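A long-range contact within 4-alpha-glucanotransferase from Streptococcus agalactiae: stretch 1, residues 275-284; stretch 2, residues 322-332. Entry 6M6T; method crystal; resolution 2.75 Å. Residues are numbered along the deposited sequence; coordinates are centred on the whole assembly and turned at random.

Stretch 1, residues 275-284: DFDWWIYRIQ
Stretch 2 (322-332) APGPELFATIK

Two helices, 277-284 and 324-332, pack with their N-to-C directions 56° apart (signed crossing angle -56°) and axes 10.2 Å apart at closest approach. Phe276 and Pro323 are their N-caps. The register is set by CA-to-CA distances: 7.6 Å for Asp275 to Thr330, 6.4 Å for Phe276 to Leu327 and 6.2 Å for Ile280 to Ile331. Asp275 and Phe276 lead into the first helix with positive phi (65/26 and 58/26); the helix then keeps ordinary values, and Phe276 O accepts from Ile280 N at 3.0 Å.

No hydrogen bond crosses the contact; shape does the work, burying 455 Å² in total. The aromatic element is Phe276 (chi1 m, chi2 -86°), which points toward the second helix and loses 96 Å² to it. Its ring lies flat over the backbone of Leu327, whose CA sits 3.8 Å from the ring centroid, 8° off the normal, while Leu327 CB reaches Phe276 CE1 at 3.7 Å. At the ring edge, Pro323 CG meets Phe276 CZ at 3.8 Å, a compact apolar neighbour for the flat side chain.

Aliphatic contacts carry the packing onward. Leu327 (t, p) places CD1 3.6 Å from Trp279 CB. Ile331 (m, t) touches two residues one helical turn apart: its CG1 lies 3.4 Å from Ile280 CD1, its CD1 3.8 Å from Ile283 CG1. Both partners are m, m; the CB of Ile280 points sideways, yet its side-chain end comes nearer.

One polar group is settled within its own helix: Thr330 (chi1 m) donates OG1 to Glu326 O at 2.7 Å, while its CG2 packs 3.4 Å from Asp275 OD1. Asp275 (chi1 t) remains partly exposed, as suits a carboxylate at the margin.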

ATOM      1  N   ASP A 275       4.300  17.066 -19.810  1.00 63.49           N
ATOM      2  CA  ASP A 275       3.113  17.575 -19.137  1.00 60.29           C
ATOM      3  C   ASP A 275       2.628  16.629 -18.040  1.00 55.35           C
ATOM      4  O   ASP A 275       1.446  16.616 -17.708  1.00 64.96           O
ATOM      5  CB  ASP A 275       2.003  17.862 -20.149  1.00 60.84           C
ATOM      6  CG  ASP A 275       1.017  18.873 -19.642  1.00 72.25           C
ATOM      7  OD1 ASP A 275       1.218  19.351 -18.504  1.00 77.17           O
ATOM      8  OD2 ASP A 275       0.046  19.189 -20.370  1.00 75.96           O
ATOM      9  N   PHE A 276       3.534  15.822 -17.488  1.00 50.76           N
ATOM     10  CA  PHE A 276       3.228  14.864 -16.424  1.00 49.91           C
ATOM     11  C   PHE A 276       2.132  13.854 -16.815  1.00 51.70           C
ATOM     12  O   PHE A 276       1.455  13.294 -15.952  1.00 47.33           O
ATOM     13  CB  PHE A 276       2.863  15.603 -15.140  1.00 48.93           C
ATOM     14  CG  PHE A 276       3.921  16.547 -14.667  1.00 44.94           C
ATOM     15  CD1 PHE A 276       4.961  16.094 -13.875  1.00 44.95           C
ATOM     16  CD2 PHE A 276       3.861  17.888 -14.984  1.00 45.32           C
ATOM     17  CE1 PHE A 276       5.926  16.955 -13.415  1.00 40.59           C
ATOM     18  CE2 PHE A 276       4.827  18.754 -14.527  1.00 46.34           C
ATOM     19  CZ  PHE A 276       5.865  18.282 -13.744  1.00 41.79           C
ATOM     20  N   ASP A 277       1.990  13.587 -18.117  1.00 57.94           N
ATOM     21  CA  ASP A 277       1.038  12.619 -18.656  1.00 54.95           C
ATOM     22  C   ASP A 277       0.889  11.392 -17.756  1.00 51.42           C
ATOM     23  O   ASP A 277      -0.209  11.067 -17.275  1.00 52.93           O
ATOM     24  CB  ASP A 277       1.528  12.226 -20.064  1.00 55.78           C
ATOM     25  CG  ASP A 277       0.511  11.385 -20.876  1.00 77.50           C
ATOM     26  OD1 ASP A 277       0.050  10.298 -20.416  1.00 70.62           O
ATOM     27  OD2 ASP A 277       0.212  11.815 -22.021  1.00 73.86           O
ATOM     28  N   TRP A 278       2.009  10.735 -17.472  1.00 49.32           N
ATOM     29  CA  TRP A 278       1.958   9.473 -16.744  1.00 49.00           C
ATOM     30  C   TRP A 278       1.420   9.664 -15.332  1.00 49.78           C
ATOM     31  O   TRP A 278       0.667   8.824 -14.830  1.00 53.99           O
ATOM     32  CB  TRP A 278       3.347   8.844 -16.710  1.00 45.02           C
ATOM     33  CG  TRP A 278       3.410   7.500 -16.053  1.00 50.37           C
ATOM     34  CD1 TRP A 278       2.793   6.339 -16.467  1.00 51.96           C
ATOM     35  CD2 TRP A 278       4.143   7.163 -14.868  1.00 49.81           C
ATOM     36  NE1 TRP A 278       3.104   5.312 -15.606  1.00 53.96           N
ATOM     37  CE2 TRP A 278       3.929   5.791 -14.618  1.00 51.75           C
ATOM     38  CE3 TRP A 278       4.958   7.892 -13.990  1.00 49.02           C
ATOM     39  CZ2 TRP A 278       4.503   5.136 -13.527  1.00 49.82           C
ATOM     40  CZ3 TRP A 278       5.529   7.235 -12.912  1.00 46.32           C
ATOM     41  CH2 TRP A 278       5.302   5.876 -12.693  1.00 45.48           C
ATOM     42  N   TRP A 279       1.794  10.763 -14.677  1.00 48.62           N
ATOM     43  CA  TRP A 279       1.332  11.012 -13.317  1.00 46.91           C
ATOM     44  C   TRP A 279      -0.156  11.328 -13.283  1.00 47.91           C
ATOM     45  O   TRP A 279      -0.859  10.938 -12.341  1.00 45.92           O
ATOM     46  CB  TRP A 279       2.126  12.162 -12.714  1.00 49.39           C
ATOM     47  CG  TRP A 279       3.427  11.749 -12.133  1.00 52.25           C
ATOM     48  CD1 TRP A 279       4.668  12.094 -12.579  1.00 48.62           C
ATOM     49  CD2 TRP A 279       3.627  10.922 -10.978  1.00 48.17           C
ATOM     50  NE1 TRP A 279       5.629  11.533 -11.770  1.00 53.96           N
ATOM     51  CE2 TRP A 279       5.014  10.807 -10.783  1.00 49.80           C
ATOM     52  CE3 TRP A 279       2.769  10.269 -10.098  1.00 42.20           C
ATOM     53  CZ2 TRP A 279       5.559  10.062  -9.746  1.00 47.11           C
ATOM     54  CZ3 TRP A 279       3.315   9.538  -9.068  1.00 46.66           C
ATOM     55  CH2 TRP A 279       4.693   9.439  -8.901  1.00 44.53           C
ATOM     56  N   ILE A 280      -0.651  12.062 -14.282  1.00 49.60           N
ATOM     57  CA  ILE A 280      -2.087  12.302 -14.360  1.00 50.36           C
ATOM     58  C   ILE A 280      -2.819  10.980 -14.479  1.00 43.96           C
ATOM     59  O   ILE A 280      -3.865  10.777 -13.862  1.00 47.82           O
ATOM     60  CB  ILE A 280      -2.422  13.241 -15.532  1.00 51.21           C
ATOM     61  CG1 ILE A 280      -1.698  14.579 -15.362  1.00 48.48           C
ATOM     62  CG2 ILE A 280      -3.933  13.417 -15.665  1.00 45.56           C
ATOM     63  CD1 ILE A 280      -2.225  15.399 -14.239  1.00 46.51           C
ATOM     64  N   TYR A 281      -2.249  10.043 -15.230  1.00 47.10           N
ATOM     65  CA  TYR A 281      -2.871   8.730 -15.385  1.00 47.13           C
ATOM     66  C   TYR A 281      -2.824   7.926 -14.084  1.00 45.14           C
ATOM     67  O   TYR A 281      -3.814   7.279 -13.700  1.00 47.42           O
ATOM     68  CB  TYR A 281      -2.180   8.013 -16.547  1.00 48.83           C
ATOM     69  CG  TYR A 281      -2.168   6.514 -16.521  1.00 53.00           C
ATOM     70  CD1 TYR A 281      -3.251   5.780 -16.983  1.00 50.54           C
ATOM     71  CD2 TYR A 281      -1.047   5.829 -16.082  1.00 53.55           C
ATOM     72  CE1 TYR A 281      -3.227   4.396 -16.977  1.00 61.85           C
ATOM     73  CE2 TYR A 281      -1.010   4.457 -16.076  1.00 55.77           C
ATOM     74  CZ  TYR A 281      -2.099   3.738 -16.524  1.00 63.21           C
ATOM     75  OH  TYR A 281      -2.046   2.357 -16.511  1.00 68.05           O
ATOM     76  N   ARG A 282      -1.697   7.975 -13.376  1.00 38.40           N
ATOM     77  CA  ARG A 282      -1.605   7.299 -12.085  1.00 45.64           C
ATOM     78  C   ARG A 282      -2.671   7.814 -11.119  1.00 48.64           C
ATOM     79  O   ARG A 282      -3.449   7.030 -10.557  1.00 40.47           O
ATOM     80  CB  ARG A 282      -0.209   7.487 -11.490  1.00 43.62           C
ATOM     81  CG  ARG A 282       0.877   6.598 -12.087  1.00 46.61           C
ATOM     82  CD  ARG A 282       2.020   6.379 -11.099  1.00 43.72           C
ATOM     83  NE  ARG A 282       1.623   5.514  -9.992  1.00 44.26           N
ATOM     84  CZ  ARG A 282       2.440   5.137  -9.016  1.00 47.07           C
ATOM     85  NH1 ARG A 282       3.700   5.554  -9.013  1.00 49.59           N
ATOM     86  NH2 ARG A 282       2.000   4.348  -8.046  1.00 45.06           N
ATOM     87  N   ILE A 283      -2.723   9.144 -10.940  1.00 47.64           N
ATOM     88  CA  ILE A 283      -3.666   9.780 -10.018  1.00 45.01           C
ATOM     89  C   ILE A 283      -5.102   9.508 -10.437  1.00 43.31           C
ATOM     90  O   ILE A 283      -5.979   9.298  -9.590  1.00 44.63           O
ATOM     91  CB  ILE A 283      -3.392  11.297  -9.941  1.00 46.07           C
ATOM     92  CG1 ILE A 283      -2.017  11.591  -9.328  1.00 46.17           C
ATOM     93  CG2 ILE A 283      -4.448  11.979  -9.137  1.00 43.37           C
ATOM     94  CD1 ILE A 283      -1.959  11.409  -7.831  1.00 42.44           C
ATOM     95  N   GLN A 284      -5.371   9.519 -11.746  1.00 43.88           N
ATOM     96  CA  GLN A 284      -6.729   9.287 -12.229  1.00 47.06           C
ATOM     97  C   GLN A 284      -7.186   7.870 -11.899  1.00 47.80           C
ATOM     98  O   GLN A 284      -8.289   7.654 -11.365  1.00 45.43           O
ATOM     99  CB  GLN A 284      -6.791   9.555 -13.738  1.00 42.42           C
ATOM    100  CG  GLN A 284      -8.195   9.751 -14.299  1.00 52.93           C
ATOM    101  CD  GLN A 284      -8.215  10.337 -15.706  1.00 59.42           C
ATOM    102  OE1 GLN A 284      -8.033   9.627 -16.702  1.00 61.98           O
ATOM    103  NE2 GLN A 284      -8.459  11.639 -15.793  1.00 60.83           N
ATOM    104  N   ALA A 322      12.754  17.745  -7.394  1.00 49.51           N
ATOM    105  CA  ALA A 322      11.608  17.348  -8.193  1.00 48.08           C
ATOM    106  C   ALA A 322      10.655  18.526  -8.367  1.00 47.34           C
ATOM    107  O   ALA A 322      10.579  19.398  -7.498  1.00 50.44           O
ATOM    108  CB  ALA A 322      10.865  16.183  -7.533  1.00 50.44           C
ATOM    109  N   PRO A 323       9.902  18.586  -9.476  1.00 48.10           N
ATOM    110  CA  PRO A 323       9.043  19.749  -9.764  1.00 47.41           C
ATOM    111  C   PRO A 323       7.629  19.632  -9.187  1.00 55.76           C
ATOM    112  O   PRO A 323       6.627  19.708  -9.913  1.00 57.67           O
ATOM    113  CB  PRO A 323       9.032  19.756 -11.293  1.00 45.80           C
ATOM    114  CG  PRO A 323       9.019  18.304 -11.615  1.00 45.86           C
ATOM    115  CD  PRO A 323       9.919  17.643 -10.607  1.00 45.59           C
ATOM    116  N   GLY A 324       7.539  19.470  -7.867  1.00 47.73           N
ATOM    117  CA  GLY A 324       6.274  19.299  -7.187  1.00 47.86           C
ATOM    118  C   GLY A 324       5.190  20.293  -7.554  1.00 51.74           C
ATOM    119  O   GLY A 324       4.087  19.918  -7.979  1.00 52.86           O
ATOM    120  N   PRO A 325       5.481  21.585  -7.360  1.00 57.28           N
ATOM    121  CA  PRO A 325       4.483  22.629  -7.676  1.00 57.13           C
ATOM    122  C   PRO A 325       3.841  22.512  -9.055  1.00 56.54           C
ATOM    123  O   PRO A 325       2.606  22.576  -9.168  1.00 56.03           O
ATOM    124  CB  PRO A 325       5.302  23.918  -7.541  1.00 56.24           C
ATOM    125  CG  PRO A 325       6.329  23.589  -6.510  1.00 59.02           C
ATOM    126  CD  PRO A 325       6.653  22.131  -6.652  1.00 55.08           C
ATOM    127  N   GLU A 326       4.647  22.333 -10.108  1.00 59.91           N
ATOM    128  CA  GLU A 326       4.099  22.214 -11.460  1.00 59.84           C
ATOM    129  C   GLU A 326       3.217  20.972 -11.591  1.00 50.91           C
ATOM    130  O   GLU A 326       2.116  21.036 -12.152  1.00 45.77           O
ATOM    131  CB  GLU A 326       5.231  22.185 -12.498  1.00 56.90           C
ATOM    132  CG  GLU A 326       6.136  23.413 -12.499  1.00 62.04           C
ATOM    133  CD  GLU A 326       7.101  23.422 -11.313  1.00 74.35           C
ATOM    134  OE1 GLU A 326       7.512  24.520 -10.850  1.00 73.20           O
ATOM    135  OE2 GLU A 326       7.426  22.310 -10.831  1.00 69.06           O
ATOM    136  N   LEU A 327       3.693  19.834 -11.078  1.00 50.61           N
ATOM    137  CA  LEU A 327       2.930  18.592 -11.169  1.00 48.89           C
ATOM    138  C   LEU A 327       1.562  18.755 -10.537  1.00 49.41           C
ATOM    139  O   LEU A 327       0.539  18.376 -11.122  1.00 47.64           O
ATOM    140  CB  LEU A 327       3.683  17.451 -10.483  1.00 45.83           C
ATOM    141  CG  LEU A 327       2.795  16.288 -10.037  1.00 45.27           C
ATOM    142  CD1 LEU A 327       2.402  15.438 -11.235  1.00 43.86           C
ATOM    143  CD2 LEU A 327       3.470  15.424  -8.979  1.00 44.22           C
ATOM    144  N   PHE A 328       1.522  19.329  -9.338  1.00 46.73           N
ATOM    145  CA  PHE A 328       0.240  19.372  -8.657  1.00 45.45           C
ATOM    146  C   PHE A 328      -0.663  20.462  -9.223  1.00 44.18           C
ATOM    147  O   PHE A 328      -1.887  20.295  -9.234  1.00 47.84           O
ATOM    148  CB  PHE A 328       0.464  19.500  -7.151  1.00 40.98           C
ATOM    149  CG  PHE A 328       0.940  18.216  -6.513  1.00 44.88           C
ATOM    150  CD1 PHE A 328       0.063  17.154  -6.319  1.00 40.05           C
ATOM    151  CD2 PHE A 328       2.277  18.051  -6.148  1.00 47.52           C
ATOM    152  CE1 PHE A 328       0.496  15.964  -5.749  1.00 39.30           C
ATOM    153  CE2 PHE A 328       2.718  16.859  -5.577  1.00 44.01           C
ATOM    154  CZ  PHE A 328       1.818  15.815  -5.375  1.00 38.22           C
ATOM    155  N   ALA A 329      -0.108  21.553  -9.748  1.00 44.13           N
ATOM    156  CA  ALA A 329      -0.962  22.476 -10.488  1.00 43.13           C
ATOM    157  C   ALA A 329      -1.571  21.788 -11.703  1.00 46.96           C
ATOM    158  O   ALA A 329      -2.753  21.987 -12.020  1.00 48.74           O
ATOM    159  CB  ALA A 329      -0.178  23.716 -10.911  1.00 35.86           C
ATOM    160  N   THR A 330      -0.780  20.973 -12.398  1.00 50.03           N
ATOM    161  CA  THR A 330      -1.297  20.292 -13.574  1.00 46.52           C
ATOM    162  C   THR A 330      -2.400  19.328 -13.189  1.00 48.08           C
ATOM    163  O   THR A 330      -3.419  19.236 -13.886  1.00 48.59           O
ATOM    164  CB  THR A 330      -0.175  19.559 -14.302  1.00 49.37           C
ATOM    165  OG1 THR A 330       0.939  20.443 -14.461  1.00 51.67           O
ATOM    166  CG2 THR A 330      -0.642  19.110 -15.675  1.00 54.66           C
ATOM    167  N   ILE A 331      -2.222  18.613 -12.070  1.00 47.56           N
ATOM    168  CA  ILE A 331      -3.261  17.685 -11.617  1.00 52.06           C
ATOM    169  C   ILE A 331      -4.537  18.450 -11.271  1.00 49.94           C
ATOM    170  O   ILE A 331      -5.628  18.095 -11.729  1.00 48.04           O
ATOM    171  CB  ILE A 331      -2.764  16.818 -10.440  1.00 51.34           C
ATOM    172  CG1 ILE A 331      -1.656  15.868 -10.900  1.00 48.05           C
ATOM    173  CG2 ILE A 331      -3.893  15.970  -9.882  1.00 41.22           C
ATOM    174  CD1 ILE A 331      -0.898  15.213  -9.769  1.00 47.04           C
ATOM    175  N   LYS A 332      -4.419  19.531 -10.490  1.00 47.58           N
ATOM    176  CA  LYS A 332      -5.594  20.347 -10.180  1.00 49.07           C
ATOM    177  C   LYS A 332      -6.311  20.799 -11.448  1.00 47.28           C
ATOM    178  O   LYS A 332      -7.515  20.577 -11.603  1.00 46.02           O
ATOM    179  CB  LYS A 332      -5.207  21.565  -9.333  1.00 53.38           C
ATOM    180  CG  LYS A 332      -6.395  22.175  -8.590  1.00 49.59           C
ATOM    181  CD  LYS A 332      -6.145  23.601  -8.147  1.00 46.77           C
ATOM    182  CE  LYS A 332      -7.263  24.088  -7.185  1.00 60.55           C
ATOM    183  NZ  LYS A 332      -7.965  25.365  -7.601  1.00 48.58           N
TER